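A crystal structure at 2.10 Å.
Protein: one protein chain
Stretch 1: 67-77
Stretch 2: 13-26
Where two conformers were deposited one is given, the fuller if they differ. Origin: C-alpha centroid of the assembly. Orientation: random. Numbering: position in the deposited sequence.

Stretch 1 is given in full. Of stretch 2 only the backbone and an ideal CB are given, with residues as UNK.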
# COMPACT_ATOMS: atom_id res chain seq x y z
N GLU A 67 5.22 -6.01 -7.44
CA GLU A 67 4.31 -5.64 -6.36
C GLU A 67 3.46 -6.84 -5.95
O GLU A 67 2.55 -7.25 -6.68
CB GLU A 67 3.44 -4.43 -6.72
CG GLU A 67 3.40 -3.38 -5.63
CD GLU A 67 2.94 -3.94 -4.30
OE1 GLU A 67 3.53 -3.57 -3.26
OE2 GLU A 67 1.98 -4.74 -4.28
N SER A 68 3.79 -7.38 -4.78
CA SER A 68 3.20 -8.62 -4.30
C SER A 68 1.67 -8.63 -4.33
O SER A 68 1.08 -9.62 -4.73
CB SER A 68 3.70 -8.95 -2.89
OG SER A 68 3.19 -8.02 -1.95
N ARG A 69 1.03 -7.54 -3.93
CA ARG A 69 -0.44 -7.56 -3.86
C ARG A 69 -1.12 -7.41 -5.23
O ARG A 69 -2.20 -7.95 -5.44
CB ARG A 69 -0.96 -6.54 -2.84
CG ARG A 69 -0.42 -6.80 -1.42
CD ARG A 69 -0.12 -5.52 -0.72
NE ARG A 69 0.77 -5.69 0.44
CZ ARG A 69 2.06 -5.35 0.48
NH1 ARG A 69 2.66 -4.83 -0.57
NH2 ARG A 69 2.76 -5.53 1.59
N ALA A 70 -0.49 -6.67 -6.15
CA ALA A 70 -0.90 -6.66 -7.56
C ALA A 70 -0.82 -8.06 -8.18
O ALA A 70 -1.73 -8.50 -8.89
CB ALA A 70 -0.06 -5.69 -8.34
N ILE A 71 0.29 -8.76 -7.90
CA ILE A 71 0.46 -10.15 -8.32
C ILE A 71 -0.66 -11.04 -7.79
O ILE A 71 -1.30 -11.77 -8.55
CB ILE A 71 1.86 -10.69 -7.88
CG1 ILE A 71 2.95 -10.00 -8.70
CG2 ILE A 71 1.94 -12.22 -8.01
CD1 ILE A 71 4.33 -9.98 -8.00
N ALA A 72 -0.93 -10.95 -6.48
CA ALA A 72 -1.99 -11.74 -5.85
C ALA A 72 -3.36 -11.54 -6.52
O ALA A 72 -4.07 -12.52 -6.80
CB ALA A 72 -2.07 -11.44 -4.36
N CYS A 73 -3.73 -10.29 -6.78
CA CYS A 73 -5.01 -9.97 -7.43
C CYS A 73 -5.04 -10.44 -8.89
O CYS A 73 -6.06 -10.90 -9.38
CB CYS A 73 -5.29 -8.46 -7.37
SG CYS A 73 -5.51 -7.81 -5.69
N TYR A 74 -3.91 -10.29 -9.58
CA TYR A 74 -3.79 -10.71 -10.97
C TYR A 74 -3.92 -12.24 -11.10
O TYR A 74 -4.69 -12.74 -11.93
CB TYR A 74 -2.47 -10.23 -11.55
CG TYR A 74 -2.19 -10.80 -12.92
CD1 TYR A 74 -2.87 -10.32 -14.05
CD2 TYR A 74 -1.28 -11.84 -13.10
CE1 TYR A 74 -2.63 -10.85 -15.30
CE2 TYR A 74 -1.04 -12.38 -14.35
CZ TYR A 74 -1.72 -11.88 -15.45
OH TYR A 74 -1.49 -12.39 -16.71
N LEU A 75 -3.15 -12.96 -10.28
CA LEU A 75 -3.24 -14.42 -10.22
C LEU A 75 -4.65 -14.92 -9.86
O LEU A 75 -5.14 -15.88 -10.47
CB LEU A 75 -2.22 -14.98 -9.22
CG LEU A 75 -0.74 -14.82 -9.57
CD1 LEU A 75 0.12 -15.46 -8.48
CD2 LEU A 75 -0.43 -15.47 -10.91
N ALA A 76 -5.28 -14.29 -8.87
CA ALA A 76 -6.61 -14.71 -8.45
C ALA A 76 -7.65 -14.57 -9.59
O ALA A 76 -8.42 -15.50 -9.84
CB ALA A 76 -7.05 -13.98 -7.21
N ASP A 77 -7.66 -13.42 -10.27
CA ASP A 77 -8.58 -13.18 -11.38
C ASP A 77 -8.22 -13.99 -12.64
O ASP A 77 -9.11 -14.50 -13.32
CB ASP A 77 -8.68 -11.68 -11.72
CG ASP A 77 -9.68 -10.93 -10.83
OD1 ASP A 77 -10.47 -11.58 -10.11
OD2 ASP A 77 -9.69 -9.67 -10.85
N UNK A 13 8.84 -10.89 3.33
CA UNK A 13 7.40 -10.98 3.56
C UNK A 13 6.54 -10.82 2.30
O UNK A 13 5.72 -11.68 1.99
CB UNK A 13 6.99 -9.92 4.58
N UNK A 14 6.70 -9.68 1.59
CA UNK A 14 5.91 -9.46 0.36
C UNK A 14 6.13 -10.56 -0.68
O UNK A 14 5.18 -10.99 -1.33
CB UNK A 14 6.26 -8.10 -0.25
N UNK A 15 7.37 -11.02 -0.84
CA UNK A 15 7.63 -12.14 -1.75
C UNK A 15 6.88 -13.39 -1.29
O UNK A 15 6.25 -14.07 -2.10
CB UNK A 15 9.13 -12.43 -1.84
N UNK A 16 6.88 -13.65 0.02
CA UNK A 16 6.15 -14.79 0.57
C UNK A 16 4.64 -14.65 0.39
O UNK A 16 3.95 -15.64 0.15
CB UNK A 16 6.48 -14.95 2.05
N UNK A 17 4.13 -13.42 0.47
CA UNK A 17 2.70 -13.15 0.27
C UNK A 17 2.23 -13.45 -1.15
O UNK A 17 1.12 -13.95 -1.36
CB UNK A 17 2.40 -11.69 0.60
N UNK A 18 3.07 -13.12 -2.12
CA UNK A 18 2.78 -13.45 -3.52
C UNK A 18 2.76 -14.97 -3.75
O UNK A 18 1.85 -15.48 -4.42
CB UNK A 18 3.82 -12.80 -4.44
N UNK A 19 3.73 -15.69 -3.18
CA UNK A 19 3.76 -17.16 -3.33
C UNK A 19 2.58 -17.82 -2.62
O UNK A 19 1.93 -18.73 -3.17
CB UNK A 19 5.07 -17.72 -2.78
N UNK A 20 2.28 -17.36 -1.41
CA UNK A 20 1.12 -17.86 -0.68
C UNK A 20 -0.17 -17.74 -1.49
O UNK A 20 -1.04 -18.61 -1.41
CB UNK A 20 0.97 -17.11 0.64
N UNK A 21 -0.32 -16.63 -2.22
CA UNK A 21 -1.49 -16.44 -3.08
C UNK A 21 -1.51 -17.49 -4.20
O UNK A 21 -2.55 -18.08 -4.48
CB UNK A 21 -1.49 -15.03 -3.67
N UNK A 22 -0.36 -17.70 -4.83
CA UNK A 22 -0.23 -18.75 -5.86
C UNK A 22 -0.60 -20.13 -5.28
O UNK A 22 -1.35 -20.87 -5.90
CB UNK A 22 1.20 -18.78 -6.42
N UNK A 23 -0.12 -20.44 -4.07
CA UNK A 23 -0.48 -21.71 -3.41
C UNK A 23 -1.98 -21.79 -3.14
O UNK A 23 -2.59 -22.84 -3.36
CB UNK A 23 0.29 -21.87 -2.10
N UNK A 24 -2.57 -20.69 -2.68
CA UNK A 24 -3.99 -20.67 -2.31
C UNK A 24 -4.91 -20.93 -3.51
O UNK A 24 -5.86 -21.70 -3.39
CB UNK A 24 -4.34 -19.32 -1.68
N UNK A 25 -4.62 -20.27 -4.63
CA UNK A 25 -5.46 -20.44 -5.82
C UNK A 25 -5.10 -21.72 -6.57
O UNK A 25 -5.87 -22.19 -7.42
CB UNK A 25 -5.32 -19.23 -6.75
N UNK A 26 -3.97 -22.32 -6.22
CA UNK A 26 -3.60 -23.64 -6.70
C UNK A 26 -2.98 -23.69 -8.08
O UNK A 26 -3.14 -24.68 -8.79
CB UNK A 26 -4.84 -24.54 -6.69

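The two helices run nearly parallel, 6° between their N-to-C directions, with axes approaching to 8.4 Å. Stretch 1 offers Ser68, Arg69, Ile71, Ala72, Leu75 and Ala76. No hydrogen bond crosses between them; the contacts are largely apolar.

Position 13 has helical angles and nothing of stretch 1 near its ideal CB, so stretch 1 imposes no choice there; the residue is Gly13.

At position 14 the ideal CB points sideways and lies 3.5 Å from Ser68 OG and 4.7 Å from Arg69 NH2. A compact side chain would suit, apolar or a small polar one, and a phi of -58° near the helix start also admits proline. It is Pro14: its CB lies 3.7 Å from Ser68 OG, its CG 4.5 Å from Arg69 NH2, and its carbonyl O sits 3.0 Å from Ser68 CB, a tight approach of the Pro14 backbone to the Ser68 side chain.

Positions 15 and 16 point away, and stretch 1 leaves them free. They are Ser15 and Arg16, whose polar ends find hydrogen bonds elsewhere in the structure.

Position 17 points toward stretch 1, with an ideal CB 4.5 Å from Ser68 OG. A very small residue, alanine, serine or glycine, fits easily; here it is Gly17, which has no side chain to fill that space.

At position 18 the backbones come closest, 4.9 Å from CA to Ser68 CA. The ideal CB is already 4.1 Å from both Ser68 CB and Ile71 CG2, so alanine is the natural reading, with glycine or serine possible. Ala18 sets its methyl against both atoms.

Positions 19 and 20 meet nothing of stretch 1 and could be many things; Leu19 and Leu20 turn to other surroundings.

Position 21 points toward stretch 1, its ideal CB 3.7 Å from Ala72 CB. Such closeness favours alanine or glycine, and Ala21 packs methyl to methyl at that distance.

At position 22 the ideal CB points sideways, 4.1 Å from Leu75 CD1, and suits a small or modest apolar group. In Ala22 the CB lies 4.0 Å from Leu75 CD1.

Positions 23 and 24 are out of reach: Arg23 and Ala24.

At position 25 the ideal CB points toward stretch 1 yet stands 5.0 Å from both Ala76 CA and Leu75 O, leaving room for leucine, isoleucine, valine or methionine. Ile25 reaches across: its CD1 lies 3.5 Å from Leu75 CB and 3.6 Å from Ala76 N, its CG2 4.3 Å from Ala76 CB.

Position 26 leaves the helix with phi at 82°, which favours glycine: Gly26.

Stretch 2 13-26: GPSRGALLAARAIG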
# COMPACT_ATOMS: atom_id res chain seq x y z
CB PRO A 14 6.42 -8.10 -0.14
CG PRO A 14 6.79 -7.38 1.14
CD PRO A 14 7.44 -8.47 1.99
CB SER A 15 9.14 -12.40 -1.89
OG SER A 15 9.42 -13.08 -3.10
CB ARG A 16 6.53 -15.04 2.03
CG ARG A 16 7.80 -15.90 2.19
CD ARG A 16 8.13 -16.17 3.66
NE ARG A 16 8.84 -15.05 4.30
CZ ARG A 16 8.26 -14.19 5.14
NH1 ARG A 16 8.97 -13.19 5.67
NH2 ARG A 16 6.99 -14.32 5.47
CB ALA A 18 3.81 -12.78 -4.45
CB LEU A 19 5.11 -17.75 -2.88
CG LEU A 19 5.28 -19.27 -3.01
CD1 LEU A 19 5.05 -19.79 -4.42
CD2 LEU A 19 6.66 -19.73 -2.49
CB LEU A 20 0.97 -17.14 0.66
CG LEU A 20 1.79 -17.66 1.86
CD1 LEU A 20 1.80 -16.62 2.97
CD2 LEU A 20 1.26 -19.00 2.40
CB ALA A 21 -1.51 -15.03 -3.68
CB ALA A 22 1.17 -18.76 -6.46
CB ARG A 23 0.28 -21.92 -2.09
CG ARG A 23 1.82 -21.84 -2.17
CD ARG A 23 2.38 -22.66 -3.33
NE ARG A 23 3.81 -22.96 -3.19
CZ ARG A 23 4.51 -23.60 -4.13
NH1 ARG A 23 3.93 -23.98 -5.26
NH2 ARG A 23 5.79 -23.86 -3.94
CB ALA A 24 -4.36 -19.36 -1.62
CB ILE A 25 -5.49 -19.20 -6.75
CG1 ILE A 25 -4.08 -18.63 -6.95
CG2 ILE A 25 -6.45 -18.14 -6.18
CD1 ILE A 25 -4.02 -17.10 -7.04
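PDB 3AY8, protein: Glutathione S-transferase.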